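Local coordinates for protein CELL division inhibitor (Pyrococcus furiosus, PDB 1G3Q) that probably binds and hydrolyses ATP as a MinD-type cell-division ATPase, and is captured here with ADP and magnesium, at residues S9-T14 and S146-T151; L59-L63 and K100-V104; V69-I73 and S107-F112; S129-S133 and L158-L163. All blocks are in the same frame, centred on the assembly; numbering follows the deposited sequence.

Contact 1. Residues S9-T14 and S146-T151; sequences SGKGGT and SCLTDT. With ADP (adenosine-5'-diphosphate), chain C.
Lys11 reaches over the first turn of helix 145-160, obliquely to Asp150, its atoms meeting Asp150, Cys147 and Ser146 in turn. From CB, CG turns anti to the carbonyl carbon (chi1 -63°) and passes 4.1 Å from Asp150 OD2. The chain then runs extended: CD lies over the backbone of Cys147, CE comes 3.5 Å from Asp150 OD2, and NZ donates to Ser146 OG at 2.9 Å. The Asp150 carboxylate flanks the aliphatic part of the lysine; its charge may still steady the ammonium, Lys11 NZ lying 4.6 Å from Asp150 OD2. Further along, Thr151 OG1 accepts from Gly10 N (3.1 Å, 149° at the hydrogen) and donates its own hydrogen bond to Cys147 O at 2.7 Å. That carbonyl takes Thr151 N from the opposite face of its plane. Gly10 CA packs on the carbonyl carbon of Asp150, and Thr14 CG2 presses on Cys147 SG at 3.5 Å. Behind the loop, Ser9 OG is bonded to Val140 O of strand 136-141. On the ligand side, Gly13 N donates to ADP O1B at 2.8 Å. Sequence and loop are those of the deviant Walker A P-loop of MinD-like ATPases, with Lys11 as their signature lysine.

Contact 2. Residues L59-L63 and K100-V104; sequences LHDVL and KLPEV
The peptide group joining Lys100 to Leu101 offers one face to Leu63, whose CD2 methyl stands almost straight above it, 3.9 Å from Lys100 C and 3.8 Å from Leu101 N. Most of the remaining direct contacts are between branched aliphatic ends. Leu101 CD2 is the methyl on which most of them converge: Leu59 CD2 meets it at 3.6 Å, the two side chains crossing at about a right angle, and Leu63 CD1 reaches it at the same 3.6 Å. Leu59 gets there with CG anti to its own nitrogen (chi1 174°), whereas Leu63 swings CG to lie anti to its carbonyl carbon (chi1 -60°), which brings both of its methyls to the start of the other helix. The two helices belong to the P-loop NTPase domain; Leu59 is tied by a backbone hydrogen bond to Pro85, just past strand 81-84. Val104 closes the far end with both branches: CG1 rests on Val62 CG1 at 3.8 Å, and CG2 on Leu63 CD2 at 4.0 Å. Lys100 runs extended past Leu63, where one water donates to Leu63 O at 2.8 Å and accepts from Lys100 NZ at 3.2 Å, so that it links the Leu63 carbonyl to the Lys100 ammonium.

Contact 3. Residues V69-I73 and S107-F112; sequences VEDAI and SLKDKF
Ser107 opens the contact, its OG touching the CG1 methyl of Val69 at 4.2 Å while the hydroxyl is hydrogen-bonded to Val104 O in the preceding helix. Leu108 follows as the main apolar residue: with CG anti to the carbonyl carbon (chi1 -63°), it inserts its forked end between Val69 and Ile73, sliding past both in the opposite direction. CD1 abuts Val69 CG2 at 3.7 Å; CD2 touches Val69 CG1 at 3.8 Å and the CD1 methyl of Ile73 at 3.7 Å. The chain then turns back on itself, Lys111 N bonding to Leu108 O at 3.0 Å. Lys111 sends an extended side chain across the exposed flank of this packing to Glu70, which bends at chi2 to meet it at about a right angle; the salt bridge from NZ to Glu70 OE2 is long, 3.9 Å, and probably weak. Last comes Phe112, which presents the edge of its ring to Ile73, CZ lying 4.4 Å from CD1; Lys33 makes a cation-pi contact with the same ring. On the sheet side, Leu108 and Phe112 rest on Leu35. The contact lays the connections into strands 74-75 and 114-118 over strands 34-38 and 81-84, at one side of the alpha-beta-alpha P-loop fold.

Contact 4. Residues S129-S133 and L158-L163; sequences SAMLS and LKKAGL
Met131 and Leu158 meet where two helices of successive beta-alpha-beta crossovers of the P-loop NTPase fold, 125-131 and 145-160, end side by side over strand 3-8. The two side chains cross at about a right angle. Met131 CB touches Leu158 CD2 at 3.6 Å, and with the methionine chain extended at chi2 (-173°) SD lies 4.0 Å from Leu158 CD1; the bend at chi3 turns only the terminal methyl. Val8 of the strand supports both residues. Leu132 leans its CD2 methyl toward the helix end opposite. There it is pressed hard on Ala161 CB, 3.5 Å away and closer than ordinary methyl packing, and also meets Leu163 CD1 at 3.8 Å. Ala161 sits in the last turn; the Schellman motif after it, with Gly162 at phi 109° and Leu163 N bonding back to Leu158 O, brings Leu163 to this side. Leu163 differs from the other two leucines in its second torsion (chi2 75°), a turn that places CD2 3.4 Å from Met131 O, a carbonyl that also accepts a hydrogen bond from Ser6 OG. On the far side of the first segment Ser133 faces away, and its hydroxyl closes the last turn, OG donating to Ser129 O at 2.8 Å within the plane of that carbonyl.

Overall arrangement
Contact 1 is the one at the nucleotide, its loop holding the ADP phosphates; the Thr14 side chain lies about 8 Å from the magnesium ion. Contact 4 uses the other end of the same helix 145-160, with centres 16 Å apart, and its Met131 side chain stays about 12 Å from ADP. Contacts 2 and 3 are nested in the chain between the two segments of contact 1, and their own segments alternate. They touch directly, Val104 CG1 lying 3.6 Å from Val69 CG2. Contact 2 also meets contact 4, where Pro102 packs on Ser133. Contact 3 is most remote from contact 1, with centres about 29 Å apart.

Contact 1. Residues S9-T14 and S146-T151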
loop_
_atom_site.group_PDB
_atom_site.type_symbol
_atom_site.label_atom_id
_atom_site.label_comp_id
_atom_site.label_asym_id
_atom_site.label_seq_id
_atom_site.Cartn_x
_atom_site.Cartn_y
_atom_site.Cartn_z
ATOM N N SER A 9 -6.461 2.574 -5.024
ATOM C CA SER A 9 -7.012 2.004 -6.245
ATOM C C SER A 9 -8.504 2.268 -6.374
ATOM O O SER A 9 -9.183 2.592 -5.394
ATOM C CB SER A 9 -6.772 0.496 -6.292
ATOM O OG SER A 9 -7.256 -0.040 -7.510
ATOM N N GLY A 10 -9.008 2.125 -7.595
ATOM C CA GLY A 10 -10.422 2.325 -7.839
ATOM C C GLY A 10 -11.170 1.041 -7.547
ATOM O O GLY A 10 -12.368 1.056 -7.273
ATOM N N LYS A 11 -10.458 -0.077 -7.600
ATOM C CA LYS A 11 -11.062 -1.379 -7.339
ATOM C C LYS A 11 -10.204 -2.221 -6.406
ATOM O O LYS A 11 -9.004 -1.990 -6.269
ATOM C CB LYS A 11 -11.263 -2.149 -8.646
ATOM C CG LYS A 11 -12.223 -1.501 -9.629
ATOM C CD LYS A 11 -12.408 -2.395 -10.851
ATOM C CE LYS A 11 -13.434 -1.829 -11.815
ATOM N NZ LYS A 11 -13.590 -2.715 -13.002
ATOM N N GLY A 12 -10.833 -3.202 -5.767
ATOM C CA GLY A 12 -10.107 -4.081 -4.872
ATOM C C GLY A 12 -9.516 -5.225 -5.671
ATOM O O GLY A 12 -9.919 -5.456 -6.812
ATOM N N GLY A 13 -8.562 -5.937 -5.078
ATOM C CA GLY A 13 -7.934 -7.054 -5.758
ATOM C C GLY A 13 -6.954 -6.625 -6.832
ATOM O O GLY A 13 -6.502 -7.444 -7.630
ATOM N N THR A 14 -6.612 -5.341 -6.848
ATOM C CA THR A 14 -5.690 -4.804 -7.844
ATOM C C THR A 14 -4.221 -4.947 -7.447
ATOM O O THR A 14 -3.337 -4.895 -8.304
ATOM C CB THR A 14 -5.994 -3.318 -8.126
ATOM O OG1 THR A 14 -6.092 -2.605 -6.887
ATOM C CG2 THR A 14 -7.307 -3.180 -8.890
ATOM N N SER A 146 -11.779 -0.129 -17.310
ATOM C CA SER A 146 -12.664 0.235 -16.209
ATOM C C SER A 146 -11.867 0.453 -14.924
ATOM O O SER A 146 -12.167 1.350 -14.135
ATOM C CB SER A 146 -13.720 -0.854 -15.995
ATOM O OG SER A 146 -13.114 -2.119 -15.788
ATOM N N CYS A 147 -10.849 -0.371 -14.714
ATOM C CA CYS A 147 -10.023 -0.244 -13.524
ATOM C C CYS A 147 -9.180 1.022 -13.640
ATOM O O CYS A 147 -8.968 1.730 -12.660
ATOM C CB CYS A 147 -9.122 -1.470 -13.370
ATOM S SG CYS A 147 -8.175 -1.487 -11.827
ATOM N N LEU A 148 -8.707 1.307 -14.848
ATOM C CA LEU A 148 -7.900 2.498 -15.081
ATOM C C LEU A 148 -8.718 3.764 -14.831
ATOM O O LEU A 148 -8.301 4.641 -14.073
ATOM C CB LEU A 148 -7.366 2.510 -16.516
ATOM C CG LEU A 148 -6.354 1.430 -16.904
ATOM C CD1 LEU A 148 -6.091 1.491 -18.399
ATOM C CD2 LEU A 148 -5.062 1.628 -16.123
ATOM N N THR A 149 -9.885 3.851 -15.468
ATOM C CA THR A 149 -10.746 5.019 -15.313
ATOM C C THR A 149 -11.209 5.200 -13.869
ATOM O O THR A 149 -11.262 6.321 -13.367
ATOM C CB THR A 149 -11.982 4.943 -16.248
ATOM O OG1 THR A 149 -12.719 3.741 -15.989
ATOM C CG2 THR A 149 -11.546 4.950 -17.701
ATOM N N ASP A 150 -11.538 4.103 -13.197
ATOM C CA ASP A 150 -11.975 4.187 -11.808
ATOM C C ASP A 150 -10.844 4.703 -10.925
ATOM O O ASP A 150 -11.048 5.592 -10.098
ATOM C CB ASP A 150 -12.442 2.814 -11.310
ATOM C CG ASP A 150 -13.843 2.470 -11.783
ATOM O OD1 ASP A 150 -14.365 3.194 -12.657
ATOM O OD2 ASP A 150 -14.417 1.478 -11.287
ATOM N N THR A 151 -9.650 4.147 -11.107
ATOM C CA THR A 151 -8.492 4.558 -10.320
ATOM C C THR A 151 -8.143 6.011 -10.627
ATOM O O THR A 151 -7.731 6.766 -9.748
ATOM C CB THR A 151 -7.274 3.663 -10.617
ATOM O OG1 THR A 151 -7.610 2.296 -10.338
ATOM C CG2 THR A 151 -6.089 4.072 -9.754
HETATM P PB ADP C . -5.766 -5.774 -2.968
HETATM O O1B ADP C . -7.123 -6.185 -2.673
HETATM O O2B ADP C . -5.776 -4.712 -3.987
HETATM O O3B ADP C . -4.836 -5.310 -1.678
HETATM P PA ADP C . -3.870 -7.867 -3.150
HETATM O O1A ADP C . -4.160 -8.643 -1.995
HETATM O O2A ADP C . -2.657 -7.100 -3.042
HETATM O O3A ADP C . -5.013 -6.973 -3.594
HETATM O "O5'" ADP C . -3.703 -8.848 -4.276
HETATM C "C5'" ADP C . -4.746 -9.814 -4.684
HETATM C "C4'" ADP C . -4.173 -11.148 -5.002
HETATM O "O4'" ADP C . -3.475 -11.143 -6.280
HETATM C "C3'" ADP C . -3.153 -11.648 -4.028
HETATM O "O3'" ADP C . -3.401 -13.014 -3.703
HETATM C "C2'" ADP C . -1.817 -11.522 -4.693
HETATM O "O2'" ADP C . -0.846 -12.503 -4.334
HETATM C "C1'" ADP C . -2.101 -11.595 -6.133
HETATM N N9 ADP C . -1.298 -10.653 -6.962
HETATM C C8 ADP C . -1.136 -9.259 -6.926
HETATM N N7 ADP C . -0.337 -8.760 -7.824
HETATM C C5 ADP C . 0.079 -9.870 -8.523
HETATM C C6 ADP C . 0.961 -10.030 -9.630
HETATM N N6 ADP C . 1.551 -8.962 -10.169
HETATM N N1 ADP C . 1.183 -11.319 -10.119
HETATM C C2 ADP C . 0.567 -12.398 -9.547
HETATM N N3 ADP C . -0.284 -12.335 -8.494
HETATM C C4 ADP C . -0.491 -11.045 -8.022
#

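Contact 2. Residues L59-L63 and K100-V104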
loop_
_atom_site.group_PDB
_atom_site.type_symbol
_atom_site.label_atom_id
_atom_site.label_comp_id
_atom_site.label_asym_id
_atom_site.label_seq_id
_atom_site.Cartn_x
_atom_site.Cartn_y
_atom_site.Cartn_z
ATOM N N LEU A 59 -4.153 -1.337 14.929
ATOM C CA LEU A 59 -4.608 0.002 14.591
ATOM C C LEU A 59 -6.070 0.136 15.027
ATOM O O LEU A 59 -6.513 1.209 15.434
ATOM C CB LEU A 59 -4.480 0.225 13.080
ATOM C CG LEU A 59 -5.032 1.521 12.476
ATOM C CD1 LEU A 59 -4.429 2.726 13.178
ATOM C CD2 LEU A 59 -4.721 1.551 10.988
ATOM N N HIS A 60 -6.814 -0.965 14.956
ATOM C CA HIS A 60 -8.222 -0.949 15.344
ATOM C C HIS A 60 -8.386 -0.577 16.816
ATOM O O HIS A 60 -9.324 0.137 17.184
ATOM C CB HIS A 60 -8.872 -2.309 15.064
ATOM C CG HIS A 60 -8.991 -2.628 13.605
ATOM N ND1 HIS A 60 -7.898 -2.898 12.810
ATOM C CD2 HIS A 60 -10.074 -2.709 12.797
ATOM C CE1 HIS A 60 -8.304 -3.133 11.575
ATOM N NE2 HIS A 60 -9.619 -3.025 11.540
ATOM N N ASP A 61 -7.473 -1.063 17.652
ATOM C CA ASP A 61 -7.503 -0.757 19.078
ATOM C C ASP A 61 -7.254 0.734 19.261
ATOM O O ASP A 61 -7.904 1.395 20.073
ATOM C CB ASP A 61 -6.423 -1.550 19.820
ATOM C CG ASP A 61 -6.738 -3.027 19.900
ATOM O OD1 ASP A 61 -7.761 -3.379 20.520
ATOM O OD2 ASP A 61 -5.962 -3.836 19.348
ATOM N N VAL A 62 -6.303 1.255 18.494
ATOM C CA VAL A 62 -5.950 2.668 18.550
ATOM C C VAL A 62 -7.138 3.526 18.117
ATOM O O VAL A 62 -7.497 4.496 18.795
ATOM C CB VAL A 62 -4.744 2.970 17.622
ATOM C CG1 VAL A 62 -4.365 4.441 17.713
ATOM C CG2 VAL A 62 -3.553 2.086 18.005
ATOM N N LEU A 63 -7.754 3.156 16.997
ATOM C CA LEU A 63 -8.895 3.893 16.458
ATOM C C LEU A 63 -10.133 3.806 17.342
ATOM O O LEU A 63 -11.074 4.585 17.180
ATOM C CB LEU A 63 -9.229 3.395 15.048
ATOM C CG LEU A 63 -8.114 3.524 14.001
ATOM C CD1 LEU A 63 -8.581 2.920 12.685
ATOM C CD2 LEU A 63 -7.734 4.989 13.813
ATOM N N LYS A 100 -10.464 8.848 12.600
ATOM C CA LYS A 100 -9.263 9.185 13.361
ATOM C C LYS A 100 -7.973 8.698 12.706
ATOM O O LYS A 100 -6.885 8.895 13.248
ATOM C CB LYS A 100 -9.363 8.624 14.781
ATOM C CG LYS A 100 -10.368 9.369 15.646
ATOM C CD LYS A 100 -10.535 8.730 17.007
ATOM C CE LYS A 100 -11.464 9.573 17.876
ATOM N NZ LYS A 100 -11.735 8.912 19.181
ATOM N N LEU A 101 -8.094 8.071 11.541
ATOM C CA LEU A 101 -6.924 7.569 10.829
ATOM C C LEU A 101 -5.913 8.672 10.499
ATOM O O LEU A 101 -4.729 8.542 10.808
ATOM C CB LEU A 101 -7.352 6.844 9.547
ATOM C CG LEU A 101 -7.829 5.401 9.743
ATOM C CD1 LEU A 101 -8.455 4.866 8.460
ATOM C CD2 LEU A 101 -6.636 4.539 10.159
ATOM N N PRO A 102 -6.367 9.775 9.875
ATOM C CA PRO A 102 -5.435 10.857 9.539
ATOM C C PRO A 102 -4.603 11.375 10.712
ATOM O O PRO A 102 -3.388 11.512 10.592
ATOM C CB PRO A 102 -6.351 11.922 8.951
ATOM C CG PRO A 102 -7.385 11.090 8.246
ATOM C CD PRO A 102 -7.693 10.028 9.282
ATOM N N GLU A 103 -5.243 11.657 11.843
ATOM C CA GLU A 103 -4.510 12.163 12.998
ATOM C C GLU A 103 -3.564 11.113 13.576
ATOM O O GLU A 103 -2.441 11.430 13.972
ATOM C CB GLU A 103 -5.478 12.660 14.082
ATOM C CG GLU A 103 -6.395 11.603 14.681
ATOM C CD GLU A 103 -7.493 12.207 15.552
ATOM O OE1 GLU A 103 -8.278 13.036 15.040
ATOM O OE2 GLU A 103 -7.572 11.852 16.746
ATOM N N VAL A 104 -4.007 9.861 13.611
ATOM C CA VAL A 104 -3.173 8.789 14.146
ATOM C C VAL A 104 -1.925 8.556 13.301
ATOM O O VAL A 104 -0.811 8.529 13.818
ATOM C CB VAL A 104 -3.949 7.460 14.236
ATOM C CG1 VAL A 104 -3.004 6.337 14.653
ATOM C CG2 VAL A 104 -5.081 7.589 15.241
HETATM O O HOH W 1 -12.915 5.912 18.863
#

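Contact 3. Residues V69-I73 and S107-F112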
loop_
_atom_site.group_PDB
_atom_site.type_symbol
_atom_site.label_atom_id
_atom_site.label_comp_id
_atom_site.label_asym_id
_atom_site.label_seq_id
_atom_site.Cartn_x
_atom_site.Cartn_y
_atom_site.Cartn_z
ATOM N N VAL A 69 -0.970 4.608 19.740
ATOM C CA VAL A 69 -0.434 4.081 18.491
ATOM C C VAL A 69 0.965 3.478 18.656
ATOM O O VAL A 69 1.340 2.565 17.919
ATOM C CB VAL A 69 -0.413 5.167 17.389
ATOM C CG1 VAL A 69 0.646 6.215 17.698
ATOM C CG2 VAL A 69 -0.183 4.518 16.029
ATOM N N GLU A 70 1.726 3.974 19.631
ATOM C CA GLU A 70 3.071 3.459 19.884
ATOM C C GLU A 70 3.024 1.965 20.199
ATOM O O GLU A 70 3.942 1.219 19.850
ATOM C CB GLU A 70 3.718 4.174 21.079
ATOM C CG GLU A 70 4.204 5.595 20.838
ATOM C CD GLU A 70 3.088 6.574 20.537
ATOM O OE1 GLU A 70 1.958 6.383 21.044
ATOM O OE2 GLU A 70 3.351 7.550 19.801
ATOM N N ASP A 71 1.961 1.533 20.871
ATOM C CA ASP A 71 1.826 0.132 21.248
ATOM C C ASP A 71 1.285 -0.781 20.157
ATOM O O ASP A 71 1.072 -1.972 20.392
ATOM C CB ASP A 71 0.961 0.003 22.506
ATOM C CG ASP A 71 1.659 0.539 23.738
ATOM O OD1 ASP A 71 2.888 0.358 23.828
ATOM O OD2 ASP A 71 0.992 1.123 24.616
ATOM N N ALA A 72 1.065 -0.228 18.969
ATOM C CA ALA A 72 0.565 -1.015 17.850
ATOM C C ALA A 72 1.629 -1.088 16.760
ATOM O O ALA A 72 1.355 -1.496 15.634
ATOM C CB ALA A 72 -0.722 -0.403 17.306
ATOM N N ILE A 73 2.851 -0.690 17.103
ATOM C CA ILE A 73 3.960 -0.736 16.150
ATOM C C ILE A 73 4.802 -1.984 16.412
ATOM O O ILE A 73 5.354 -2.160 17.499
ATOM C CB ILE A 73 4.846 0.523 16.260
ATOM C CG1 ILE A 73 4.027 1.758 15.849
ATOM C CG2 ILE A 73 6.080 0.373 15.379
ATOM C CD1 ILE A 73 4.775 3.066 15.961
ATOM N N SER A 107 0.735 11.444 13.137
ATOM C CA SER A 107 1.477 11.639 14.379
ATOM C C SER A 107 2.761 10.805 14.404
ATOM O O SER A 107 3.604 10.980 15.280
ATOM C CB SER A 107 0.617 11.252 15.583
ATOM O OG SER A 107 0.446 9.843 15.652
ATOM N N LEU A 108 2.904 9.899 13.440
ATOM C CA LEU A 108 4.078 9.030 13.361
ATOM C C LEU A 108 5.077 9.513 12.312
ATOM O O LEU A 108 6.149 8.930 12.148
ATOM C CB LEU A 108 3.641 7.607 13.012
ATOM C CG LEU A 108 2.737 6.897 14.021
ATOM C CD1 LEU A 108 2.112 5.670 13.380
ATOM C CD2 LEU A 108 3.549 6.522 15.253
ATOM N N LYS A 109 4.711 10.579 11.611
ATOM C CA LYS A 109 5.529 11.143 10.546
ATOM C C LYS A 109 7.010 11.328 10.861
ATOM O O LYS A 109 7.862 11.064 10.012
ATOM C CB LYS A 109 4.940 12.487 10.106
ATOM C CG LYS A 109 5.647 13.113 8.916
ATOM C CD LYS A 109 5.018 14.442 8.529
ATOM C CE LYS A 109 5.696 15.027 7.297
ATOM N NZ LYS A 109 5.098 16.337 6.905
ATOM N N ASP A 110 7.317 11.778 12.074
ATOM C CA ASP A 110 8.697 12.032 12.471
ATOM C C ASP A 110 9.545 10.816 12.836
ATOM O O ASP A 110 10.749 10.952 13.066
ATOM C CB ASP A 110 8.715 13.012 13.646
ATOM C CG ASP A 110 7.908 12.516 14.829
ATOM O OD1 ASP A 110 6.668 12.383 14.696
ATOM O OD2 ASP A 110 8.509 12.256 15.893
ATOM N N LYS A 111 8.939 9.635 12.893
ATOM C CA LYS A 111 9.682 8.435 13.266
ATOM C C LYS A 111 10.053 7.504 12.116
ATOM O O LYS A 111 10.709 6.486 12.334
ATOM C CB LYS A 111 8.892 7.645 14.314
ATOM C CG LYS A 111 8.639 8.417 15.598
ATOM C CD LYS A 111 7.950 7.559 16.649
ATOM C CE LYS A 111 7.780 8.334 17.950
ATOM N NZ LYS A 111 7.199 7.486 19.031
ATOM N N PHE A 112 9.644 7.844 10.898
ATOM C CA PHE A 112 9.930 6.994 9.742
ATOM C C PHE A 112 10.284 7.795 8.498
ATOM O O PHE A 112 9.903 8.956 8.372
ATOM C CB PHE A 112 8.710 6.120 9.426
ATOM C CG PHE A 112 8.324 5.194 10.540
ATOM C CD1 PHE A 112 8.940 3.954 10.677
ATOM C CD2 PHE A 112 7.380 5.583 11.485
ATOM C CE1 PHE A 112 8.625 3.115 11.741
ATOM C CE2 PHE A 112 7.056 4.750 12.556
ATOM C CZ PHE A 112 7.682 3.515 12.685
#

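Contact 4. Residues S129-S133 and L158-L163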
loop_
_atom_site.group_PDB
_atom_site.type_symbol
_atom_site.label_atom_id
_atom_site.label_comp_id
_atom_site.label_asym_id
_atom_site.label_seq_id
_atom_site.Cartn_x
_atom_site.Cartn_y
_atom_site.Cartn_z
ATOM N N SER A 129 -10.984 7.860 4.513
ATOM C CA SER A 129 -10.270 8.113 5.763
ATOM C C SER A 129 -8.820 7.645 5.687
ATOM O O SER A 129 -7.917 8.301 6.202
ATOM C CB SER A 129 -10.967 7.402 6.924
ATOM O OG SER A 129 -12.302 7.848 7.059
ATOM N N ALA A 130 -8.606 6.505 5.044
ATOM C CA ALA A 130 -7.267 5.950 4.911
ATOM C C ALA A 130 -6.451 6.753 3.905
ATOM O O ALA A 130 -5.362 7.233 4.223
ATOM C CB ALA A 130 -7.349 4.482 4.478
ATOM N N MET A 131 -6.981 6.911 2.697
ATOM C CA MET A 131 -6.276 7.650 1.655
ATOM C C MET A 131 -5.919 9.065 2.092
ATOM O O MET A 131 -4.812 9.538 1.831
ATOM C CB MET A 131 -7.118 7.712 0.376
ATOM C CG MET A 131 -7.436 6.352 -0.222
ATOM S SD MET A 131 -8.249 6.480 -1.824
ATOM C CE MET A 131 -9.894 7.029 -1.309
ATOM N N LEU A 132 -6.853 9.735 2.763
ATOM C CA LEU A 132 -6.626 11.101 3.215
ATOM C C LEU A 132 -5.657 11.212 4.384
ATOM O O LEU A 132 -5.389 12.316 4.873
ATOM C CB LEU A 132 -7.953 11.773 3.576
ATOM C CG LEU A 132 -8.872 12.061 2.382
ATOM C CD1 LEU A 132 -10.175 12.681 2.870
ATOM C CD2 LEU A 132 -8.169 12.996 1.413
ATOM N N SER A 133 -5.136 10.074 4.836
ATOM C CA SER A 133 -4.169 10.067 5.930
ATOM C C SER A 133 -2.773 10.282 5.353
ATOM O O SER A 133 -1.819 10.529 6.091
ATOM C CB SER A 133 -4.206 8.733 6.688
ATOM O OG SER A 133 -5.404 8.586 7.431
ATOM N N LEU A 158 -8.192 12.634 -4.796
ATOM C CA LEU A 158 -7.075 12.843 -3.883
ATOM C C LEU A 158 -6.284 14.092 -4.262
ATOM O O LEU A 158 -5.815 14.823 -3.395
ATOM C CB LEU A 158 -6.154 11.618 -3.884
ATOM C CG LEU A 158 -6.793 10.318 -3.386
ATOM C CD1 LEU A 158 -5.781 9.184 -3.466
ATOM C CD2 LEU A 158 -7.283 10.501 -1.955
ATOM N N LYS A 159 -6.137 14.331 -5.560
ATOM C CA LYS A 159 -5.406 15.504 -6.026
ATOM C C LYS A 159 -6.098 16.769 -5.522
ATOM O O LYS A 159 -5.445 17.692 -5.030
ATOM C CB LYS A 159 -5.347 15.519 -7.554
ATOM C CG LYS A 159 -4.485 16.633 -8.121
ATOM C CD LYS A 159 -4.471 16.596 -9.638
ATOM C CE LYS A 159 -3.570 17.683 -10.207
ATOM N NZ LYS A 159 -3.619 17.704 -11.695
ATOM N N LYS A 160 -7.423 16.799 -5.640
ATOM C CA LYS A 160 -8.207 17.944 -5.194
ATOM C C LYS A 160 -8.168 18.062 -3.673
ATOM O O LYS A 160 -8.285 19.159 -3.123
ATOM C CB LYS A 160 -9.656 17.810 -5.672
ATOM C CG LYS A 160 -9.801 17.785 -7.190
ATOM C CD LYS A 160 -11.251 17.604 -7.626
ATOM C CE LYS A 160 -11.373 17.648 -9.141
ATOM N NZ LYS A 160 -12.772 17.436 -9.605
ATOM N N ALA A 161 -8.000 16.928 -2.997
ATOM C CA ALA A 161 -7.942 16.912 -1.540
ATOM C C ALA A 161 -6.607 17.449 -1.031
ATOM O O ALA A 161 -6.431 17.658 0.170
ATOM C CB ALA A 161 -8.174 15.496 -1.020
ATOM N N GLY A 162 -5.664 17.661 -1.945
ATOM C CA GLY A 162 -4.371 18.192 -1.551
ATOM C C GLY A 162 -3.185 17.244 -1.622
ATOM O O GLY A 162 -2.052 17.665 -1.396
ATOM N N LEU A 163 -3.426 15.974 -1.934
ATOM C CA LEU A 163 -2.335 15.006 -2.016
ATOM C C LEU A 163 -1.537 15.091 -3.310
ATOM O O LEU A 163 -2.091 15.324 -4.386
ATOM C CB LEU A 163 -2.864 13.573 -1.872
ATOM C CG LEU A 163 -3.424 13.107 -0.528
ATOM C CD1 LEU A 163 -4.800 13.714 -0.293
ATOM C CD2 LEU A 163 -3.510 11.580 -0.527
#